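Local coordinates for uncharacterized protein (Sphaerobacter thermophilus, PDB 5TGN) that is of unknown function but carries a SnoaL-like domain of the NTF2 clan, whose cone-shaped fold often encloses a ligand pocket, at residues R84-V96 and R100-D111. Residues are numbered along the deposited sequence; the frame is centred on the assembly and turned at random.
Sequences RFAPAQIEWIFDV and RIRRLTINHLRD
Leu-104 sets its CD1 methyl over the centre of the Phe-94 ring, 3.8 Å from the ring centroid, a CH-pi contact. Ile-101 CD1 meets the edge of the same ring, nearest Phe-94 CD1. Leu-104 CD1 also lies at the edge of the Trp-92 indole, in its plane, while Ile-90 CG2 rests on one indole face, offset toward the rim. The His-108 imidazole takes Ile-90 CD1 over one face, 3.6 Å from its centroid. The bend of Ile-90 at chi2 (-61°) brings that methyl there, and CG2, anti to the backbone N, meets Ile-106 CG2. His-108 NE2 is hydrogen-bonded to a glycerol, probably from the crystallisation liquor. These residues share one face of an antiparallel beta hairpin, strands 88-97 and 100-108, in the curved sheet of the NTF2-like fold. Helix 6-18 packs on this face at Phe-94, Val-96 and Leu-104. The other face carries Glu-91 and Asn-107, a hydrogen-bonded pair. Asn-107 ND2 donates to the anti lone pair of Glu-91 OE1 at 2.9 Å, with the carboxylate and amide planes 65° apart. OE1 also forms a salt bridge with Arg-103 of a neighbouring subunit, and OE2 is hydrogen-bonded to His-77 NE2. An alanine in place of Glu-91 is likely to leave that arginine without its charge partner and the Asn-107 amide freer to turn. Farther along, Asp-95 O accepts from Arg-102 N at 2.7 Å and Arg-103 N of the same chain at 3.2 Å, forming a classic beta bulge. A water links Asp-95 OD2, Ile-93 O and Thr-105 OG1.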
ATOM      1  N   ARG A  84       5.756   1.617  16.773  1.00 21.49           N
ATOM      2  CA  ARG A  84       6.386   0.306  16.696  1.00 28.03           C
ATOM      3  C   ARG A  84       7.051   0.041  15.347  1.00 27.53           C
ATOM      4  O   ARG A  84       7.972  -0.772  15.269  1.00 24.41           O
ATOM      5  CB  ARG A  84       5.350  -0.787  16.993  1.00 25.92           C
ATOM      6  CG  ARG A  84       5.899  -2.220  17.058  1.00 27.18           C
ATOM      7  CD  ARG A  84       6.870  -2.407  18.213  1.00 29.42           C
ATOM      8  NE  ARG A  84       7.997  -3.247  17.811  1.00 32.99           N
ATOM      9  CZ  ARG A  84       9.262  -2.822  17.756  1.00 38.79           C
ATOM     10  NH1 ARG A  84      10.247  -3.640  17.365  1.00 38.07           N
ATOM     11  NH2 ARG A  84       9.556  -1.580  18.123  1.00 31.17           N
ATOM     12  N   PHE A  85       6.593   0.677  14.275  1.00 17.54           N
ATOM     13  CA  PHE A  85       7.134   0.320  12.969  1.00 16.22           C
ATOM     14  C   PHE A  85       8.368   1.163  12.644  1.00 16.99           C
ATOM     15  O   PHE A  85       8.655   2.158  13.302  1.00 20.58           O
ATOM     16  CB  PHE A  85       6.060   0.454  11.889  1.00 14.93           C
ATOM     17  CG  PHE A  85       4.814  -0.305  12.214  1.00 22.07           C
ATOM     18  CD1 PHE A  85       4.881  -1.650  12.572  1.00 24.25           C
ATOM     19  CD2 PHE A  85       3.585   0.336  12.249  1.00 24.95           C
ATOM     20  CE1 PHE A  85       3.725  -2.349  12.929  1.00 20.81           C
ATOM     21  CE2 PHE A  85       2.435  -0.366  12.603  1.00 25.26           C
ATOM     22  CZ  PHE A  85       2.519  -1.708  12.942  1.00 23.19           C
ATOM     23  N   ALA A  86       9.120   0.722  11.628  1.00 18.71           N
ATOM     24  CA  ALA A  86      10.322   1.431  11.232  1.00 16.72           C
ATOM     25  C   ALA A  86       9.949   2.771  10.595  1.00 17.07           C
ATOM     26  O   ALA A  86       8.885   2.897   9.988  1.00 19.48           O
ATOM     27  CB  ALA A  86      11.143   0.599  10.241  1.00 20.65           C
ATOM     28  N   PRO A  87      10.797   3.792  10.745  1.00 23.05           N
ATOM     29  CA  PRO A  87      10.544   5.066  10.059  1.00 22.97           C
ATOM     30  C   PRO A  87      10.359   4.837   8.567  1.00 20.21           C
ATOM     31  O   PRO A  87      11.012   3.976   7.963  1.00 21.41           O
ATOM     32  CB  PRO A  87      11.809   5.880  10.350  1.00 24.12           C
ATOM     33  CG  PRO A  87      12.352   5.307  11.605  1.00 30.27           C
ATOM     34  CD  PRO A  87      11.992   3.846  11.608  1.00 26.94           C
ATOM     35  N   ALA A  88       9.434   5.575   7.972  1.00 29.59           N
ATOM     36  CA  ALA A  88       9.171   5.455   6.549  1.00 26.85           C
ATOM     37  C   ALA A  88       9.503   6.772   5.864  1.00 32.77           C
ATOM     38  O   ALA A  88       9.108   7.836   6.347  1.00 23.81           O
ATOM     39  CB  ALA A  88       7.711   5.091   6.286  1.00 27.50           C
ATOM     40  N   GLN A  89      10.221   6.689   4.747  1.00 24.91           N
ATOM     41  CA  GLN A  89      10.524   7.826   3.884  1.00 23.54           C
ATOM     42  C   GLN A  89       9.377   8.000   2.902  1.00 20.30           C
ATOM     43  O   GLN A  89       9.073   7.072   2.140  1.00 20.11           O
ATOM     44  CB  GLN A  89      11.826   7.595   3.111  1.00 25.98           C
ATOM     45  CG  GLN A  89      12.939   7.095   4.004  1.00 40.59           C
ATOM     46  CD  GLN A  89      13.466   8.195   4.883  1.00 43.35           C
ATOM     47  OE1 GLN A  89      13.499   9.353   4.467  1.00 48.62           O
ATOM     48  NE2 GLN A  89      13.870   7.854   6.108  1.00 51.17           N
ATOM     49  N   ILE A  90       8.762   9.180   2.894  1.00 18.33           N
ATOM     50  CA  ILE A  90       7.542   9.392   2.121  1.00 15.74           C
ATOM     51  C   ILE A  90       7.704  10.627   1.245  1.00 22.62           C
ATOM     52  O   ILE A  90       8.325  11.614   1.654  1.00 19.11           O
ATOM     53  CB  ILE A  90       6.298   9.531   3.032  1.00 18.63           C
ATOM     54  CG1 ILE A  90       6.101   8.287   3.911  1.00 21.92           C
ATOM     55  CG2 ILE A  90       5.032   9.710   2.205  1.00 16.27           C
ATOM     56  CD1 ILE A  90       5.867   6.987   3.140  1.00 22.27           C
ATOM     57  N   GLU A  91       7.154  10.564   0.040  1.00 16.87           N
ATOM     58  CA  GLU A  91       7.099  11.702  -0.863  1.00 15.85           C
ATOM     59  C   GLU A  91       5.633  12.049  -1.089  1.00 16.09           C
ATOM     60  O   GLU A  91       4.831  11.164  -1.405  1.00 18.36           O
ATOM     61  CB  GLU A  91       7.805  11.372  -2.187  1.00 14.96           C
ATOM     62  CG  GLU A  91       7.554  12.349  -3.351  1.00 19.96           C
ATOM     63  CD  GLU A  91       8.233  11.884  -4.631  1.00 26.01           C
ATOM     64  OE1 GLU A  91       7.688  10.995  -5.330  1.00 25.67           O
ATOM     65  OE2 GLU A  91       9.343  12.353  -4.905  1.00 24.80           O
ATOM     66  N   TRP A  92       5.279  13.325  -0.896  1.00 16.21           N
ATOM     67  CA  TRP A  92       3.929  13.840  -1.142  1.00 17.61           C
ATOM     68  C   TRP A  92       3.993  14.776  -2.345  1.00 16.64           C
ATOM     69  O   TRP A  92       4.733  15.764  -2.323  1.00 21.08           O
ATOM     70  CB  TRP A  92       3.392  14.603   0.077  1.00 13.31           C
ATOM     71  CG  TRP A  92       3.112  13.765   1.304  1.00 18.12           C
ATOM     72  CD1 TRP A  92       1.913  13.180   1.659  1.00 16.83           C
ATOM     73  CD2 TRP A  92       4.031  13.466   2.366  1.00 13.27           C
ATOM     74  NE1 TRP A  92       2.048  12.518   2.862  1.00 16.16           N
ATOM     75  CE2 TRP A  92       3.339  12.677   3.313  1.00 18.07           C
ATOM     76  CE3 TRP A  92       5.374  13.790   2.605  1.00 17.06           C
ATOM     77  CZ2 TRP A  92       3.950  12.205   4.490  1.00 22.01           C
ATOM     78  CZ3 TRP A  92       5.978  13.321   3.765  1.00 26.57           C
ATOM     79  CH2 TRP A  92       5.264  12.526   4.690  1.00 21.66           C
ATOM     80  N   ILE A  93       3.231  14.481  -3.391  1.00 16.20           N
ATOM     81  CA  ILE A  93       3.208  15.336  -4.587  1.00 16.77           C
ATOM     82  C   ILE A  93       1.837  15.985  -4.643  1.00 18.12           C
ATOM     83  O   ILE A  93       0.844  15.286  -4.839  1.00 16.58           O
ATOM     84  CB  ILE A  93       3.482  14.547  -5.877  1.00 13.74           C
ATOM     85  CG1 ILE A  93       4.817  13.784  -5.774  1.00 18.86           C
ATOM     86  CG2 ILE A  93       3.450  15.491  -7.123  1.00 15.94           C
ATOM     87  CD1 ILE A  93       5.052  12.813  -6.962  1.00 23.95           C
ATOM     88  N   PHE A  94       1.773  17.315  -4.483  1.00 19.77           N
ATOM     89  CA  PHE A  94       0.514  18.064  -4.472  1.00 18.91           C
ATOM     90  C   PHE A  94       0.347  18.787  -5.806  1.00 22.00           C
ATOM     91  O   PHE A  94       1.217  19.583  -6.189  1.00 20.86           O
ATOM     92  CB  PHE A  94       0.492  19.117  -3.360  1.00 19.99           C
ATOM     93  CG  PHE A  94       0.587  18.581  -1.980  1.00 18.55           C
ATOM     94  CD1 PHE A  94      -0.567  18.403  -1.208  1.00 17.51           C
ATOM     95  CD2 PHE A  94       1.825  18.311  -1.407  1.00 17.57           C
ATOM     96  CE1 PHE A  94      -0.480  17.928   0.113  1.00 19.93           C
ATOM     97  CE2 PHE A  94       1.919  17.806  -0.099  1.00 14.15           C
ATOM     98  CZ  PHE A  94       0.785  17.613   0.656  1.00 18.87           C
ATOM     99  N   ASP A  95      -0.764  18.530  -6.506  1.00 23.06           N
ATOM    100  CA  ASP A  95      -1.191  19.356  -7.643  1.00 22.99           C
ATOM    101  C   ASP A  95      -2.294  20.296  -7.166  1.00 25.89           C
ATOM    102  O   ASP A  95      -3.314  19.838  -6.637  1.00 22.44           O
ATOM    103  CB  ASP A  95      -1.693  18.494  -8.813  1.00 22.58           C
ATOM    104  CG  ASP A  95      -0.637  17.500  -9.304  1.00 31.15           C
ATOM    105  OD1 ASP A  95       0.456  17.954  -9.717  1.00 31.89           O
ATOM    106  OD2 ASP A  95      -0.878  16.265  -9.255  1.00 27.53           O
ATOM    107  N   VAL A  96      -2.099  21.601  -7.373  1.00 22.41           N
ATOM    108  CA  VAL A  96      -2.947  22.639  -6.793  1.00 22.56           C
ATOM    109  C   VAL A  96      -3.545  23.469  -7.917  1.00 29.91           C
ATOM    110  O   VAL A  96      -2.866  23.779  -8.903  1.00 28.67           O
ATOM    111  CB  VAL A  96      -2.148  23.527  -5.813  1.00 23.21           C
ATOM    112  CG1 VAL A  96      -2.945  24.785  -5.389  1.00 28.77           C
ATOM    113  CG2 VAL A  96      -1.666  22.689  -4.627  1.00 25.40           C
ATOM    114  N   ARG A 100      -6.943  25.202  -4.017  1.00 27.51           N
ATOM    115  CA  ARG A 100      -7.179  23.921  -3.356  1.00 24.88           C
ATOM    116  C   ARG A 100      -6.333  22.844  -4.007  1.00 22.31           C
ATOM    117  O   ARG A 100      -5.852  23.006  -5.124  1.00 27.77           O
ATOM    118  CB  ARG A 100      -8.652  23.503  -3.391  1.00 26.61           C
ATOM    119  CG  ARG A 100      -9.537  24.402  -2.546  1.00 30.65           C
ATOM    120  CD  ARG A 100     -10.979  23.942  -2.507  1.00 48.31           C
ATOM    121  NE  ARG A 100     -11.762  24.724  -1.552  1.00 52.77           N
ATOM    122  CZ  ARG A 100     -12.175  24.264  -0.378  1.00 49.82           C
ATOM    123  NH1 ARG A 100     -11.901  23.019  -0.030  1.00 47.96           N
ATOM    124  NH2 ARG A 100     -12.886  25.045   0.431  1.00 50.17           N
ATOM    125  N   ILE A 101      -6.181  21.728  -3.298  1.00 19.90           N
ATOM    126  CA  ILE A 101      -5.484  20.553  -3.823  1.00 17.84           C
ATOM    127  C   ILE A 101      -6.410  19.795  -4.763  1.00 22.59           C
ATOM    128  O   ILE A 101      -7.506  19.372  -4.374  1.00 19.88           O
ATOM    129  CB  ILE A 101      -4.994  19.635  -2.691  1.00 17.16           C
ATOM    130  CG1 ILE A 101      -4.125  20.416  -1.695  1.00 17.84           C
ATOM    131  CG2 ILE A 101      -4.189  18.489  -3.278  1.00 13.99           C
ATOM    132  CD1 ILE A 101      -3.955  19.697  -0.303  1.00 19.85           C
ATOM    133  N   ARG A 102      -5.975  19.638  -6.012  1.00 19.58           N
ATOM    134  CA  ARG A 102      -6.702  18.800  -6.953  1.00 21.06           C
ATOM    135  C   ARG A 102      -6.290  17.344  -6.801  1.00 20.58           C
ATOM    136  O   ARG A 102      -7.126  16.440  -6.922  1.00 20.73           O
ATOM    137  CB  ARG A 102      -6.464  19.282  -8.383  1.00 24.88           C
ATOM    138  CG  ARG A 102      -7.133  20.641  -8.633  1.00 50.82           C
ATOM    139  CD  ARG A 102      -7.636  20.824 -10.069  1.00 60.47           C
ATOM    140  NE  ARG A 102      -8.426  19.682 -10.516  1.00 63.13           N
ATOM    141  CZ  ARG A 102      -9.696  19.478 -10.185  1.00 61.62           C
ATOM    142  NH1 ARG A 102     -10.333  18.408 -10.635  1.00 65.25           N
ATOM    143  NH2 ARG A 102     -10.324  20.340  -9.402  1.00 57.38           N
ATOM    144  N   ARG A 103      -5.013  17.093  -6.547  1.00 17.03           N
ATOM    145  CA  ARG A 103      -4.593  15.720  -6.379  1.00 15.70           C
ATOM    146  C   ARG A 103      -3.384  15.677  -5.464  1.00 17.49           C
ATOM    147  O   ARG A 103      -2.476  16.511  -5.570  1.00 19.64           O
ATOM    148  CB  ARG A 103      -4.264  15.057  -7.724  1.00 18.48           C
ATOM    149  CG  ARG A 103      -3.586  13.664  -7.581  1.00 16.34           C
ATOM    150  CD  ARG A 103      -3.030  13.243  -8.953  1.00 19.43           C
ATOM    151  NE  ARG A 103      -4.067  12.752  -9.858  1.00 22.92           N
ATOM    152  CZ  ARG A 103      -3.871  12.474 -11.145  1.00 26.47           C
ATOM    153  NH1 ARG A 103      -2.679  12.687 -11.693  1.00 24.94           N
ATOM    154  NH2 ARG A 103      -4.850  11.959 -11.882  1.00 31.41           N
ATOM    155  N   LEU A 104      -3.390  14.709  -4.550  1.00 14.67           N
ATOM    156  CA  LEU A 104      -2.209  14.402  -3.756  1.00 13.54           C
ATOM    157  C   LEU A 104      -1.809  12.966  -4.067  1.00 15.43           C
ATOM    158  O   LEU A 104      -2.631  12.050  -3.948  1.00 16.48           O
ATOM    159  CB  LEU A 104      -2.474  14.603  -2.256  1.00 12.31           C
ATOM    160  CG  LEU A 104      -1.482  13.888  -1.324  1.00 17.43           C
ATOM    161  CD1 LEU A 104      -0.096  14.461  -1.461  1.00 12.10           C
ATOM    162  CD2 LEU A 104      -1.992  13.930   0.124  1.00 16.36           C
ATOM    163  N   THR A 105      -0.570  12.772  -4.523  1.00 14.24           N
ATOM    164  CA  THR A 105      -0.029  11.432  -4.776  1.00 18.38           C
ATOM    165  C   THR A 105       0.977  11.115  -3.674  1.00 19.73           C
ATOM    166  O   THR A 105       1.844  11.942  -3.372  1.00 17.10           O
ATOM    167  CB  THR A 105       0.652  11.363  -6.153  1.00 17.78           C
ATOM    168  OG1 THR A 105      -0.301  11.623  -7.199  1.00 18.07           O
ATOM    169  CG2 THR A 105       1.291   9.987  -6.395  1.00 15.62           C
ATOM    170  N   ILE A 106       0.875   9.937  -3.071  1.00 18.66           N
ATOM    171  CA  ILE A 106       1.722   9.592  -1.928  1.00 17.82           C
ATOM    172  C   ILE A 106       2.596   8.402  -2.317  1.00 13.89           C
ATOM    173  O   ILE A 106       2.102   7.277  -2.442  1.00 14.42           O
ATOM    174  CB  ILE A 106       0.895   9.286  -0.670  1.00 16.75           C
ATOM    175  CG1 ILE A 106      -0.099  10.424  -0.432  1.00 14.51           C
ATOM    176  CG2 ILE A 106       1.828   9.124   0.571  1.00 18.06           C
ATOM    177  CD1 ILE A 106      -1.005  10.189   0.801  1.00 17.59           C
ATOM    178  N   ASN A 107       3.889   8.645  -2.501  1.00 17.10           N
ATOM    179  CA  ASN A 107       4.841   7.607  -2.905  1.00 21.16           C
ATOM    180  C   ASN A 107       5.720   7.239  -1.722  1.00 23.31           C
ATOM    181  O   ASN A 107       6.347   8.117  -1.120  1.00 22.88           O
ATOM    182  CB  ASN A 107       5.743   8.087  -4.036  1.00 19.92           C
ATOM    183  CG  ASN A 107       4.998   8.319  -5.343  1.00 24.29           C
ATOM    184  OD1 ASN A 107       4.212   7.489  -5.782  1.00 20.76           O
ATOM    185  ND2 ASN A 107       5.294   9.427  -5.996  1.00 24.63           N
ATOM    186  N   HIS A 108       5.790   5.952  -1.409  1.00 16.21           N
ATOM    187  CA  HIS A 108       6.808   5.483  -0.475  1.00 21.45           C
ATOM    188  C   HIS A 108       8.167   5.466  -1.159  1.00 26.00           C
ATOM    189  O   HIS A 108       8.315   4.922  -2.256  1.00 23.19           O
ATOM    190  CB  HIS A 108       6.473   4.090   0.047  1.00 26.77           C
ATOM    191  CG  HIS A 108       5.276   4.063   0.947  1.00 32.67           C
ATOM    192  ND1 HIS A 108       5.328   3.607   2.249  1.00 35.67           N
ATOM    193  CD2 HIS A 108       4.003   4.465   0.744  1.00 34.37           C
ATOM    194  CE1 HIS A 108       4.131   3.703   2.796  1.00 29.87           C
ATOM    195  NE2 HIS A 108       3.309   4.220   1.904  1.00 32.92           N
ATOM    196  N   LEU A 109       9.162   6.050  -0.502  1.00 23.28           N
ATOM    197  CA  LEU A 109      10.530   6.059  -0.988  1.00 23.31           C
ATOM    198  C   LEU A 109      11.302   4.903  -0.362  1.00 29.69           C
ATOM    199  O   LEU A 109      10.857   4.281   0.606  1.00 29.24           O
ATOM    200  CB  LEU A 109      11.199   7.397  -0.660  1.00 25.69           C
ATOM    201  CG  LEU A 109      10.471   8.655  -1.162  1.00 24.95           C
ATOM    202  CD1 LEU A 109      11.233   9.894  -0.668  1.00 24.77           C
ATOM    203  CD2 LEU A 109      10.440   8.636  -2.662  1.00 27.85           C
ATOM    204  N   ARG A 110      12.475   4.617  -0.925  1.00 29.56           N
ATOM    205  CA  ARG A 110      13.360   3.606  -0.361  1.00 33.30           C
ATOM    206  C   ARG A 110      13.718   3.959   1.076  1.00 46.92           C
ATOM    207  O   ARG A 110      13.936   5.133   1.404  1.00 38.55           O
ATOM    208  CB  ARG A 110      14.647   3.502  -1.166  1.00 42.88           C
ATOM    209  CG  ARG A 110      14.515   3.254  -2.647  1.00 48.23           C
ATOM    210  CD  ARG A 110      15.926   3.305  -3.236  1.00 53.10           C
ATOM    211  NE  ARG A 110      16.001   2.943  -4.644  1.00 62.47           N
ATOM    212  CZ  ARG A 110      16.601   1.847  -5.104  1.00 67.67           C
ATOM    213  NH1 ARG A 110      16.625   1.604  -6.408  1.00 71.21           N
ATOM    214  NH2 ARG A 110      17.177   0.995  -4.263  1.00 72.58           N
ATOM    215  N   ASP A 111      13.798   2.930   1.926  1.00 44.70           N
ATOM    216  CA  ASP A 111      14.071   3.095   3.360  1.00 51.71           C
ATOM    217  C   ASP A 111      15.414   3.780   3.590  1.00 61.05           C
ATOM    218  O   ASP A 111      16.350   3.550   2.818  1.00 59.35           O
ATOM    219  CB  ASP A 111      14.076   1.742   4.091  1.00 50.78           C
ATOM    220  CG  ASP A 111      12.677   1.211   4.372  1.00 44.19           C
ATOM    221  OD1 ASP A 111      11.701   1.992   4.246  1.00 40.33           O
ATOM    222  OD2 ASP A 111      12.570   0.007   4.727  1.00 45.48           O
ATOM    223  OXT ASP A 111      15.582   4.544   4.551  1.00 61.94           O
TER
HETATM  224  O   HOH W   1      13.866   4.914   6.554  1.00 43.74           O
HETATM  225  O   HOH W   2      10.624   4.116   3.530  1.00 28.43           O
HETATM  226  O   HOH W   3      -0.168  14.408  -7.303  1.00 19.35           O
HETATM  227  O   HOH W   4      -0.481  14.365 -11.109  1.00 31.58           O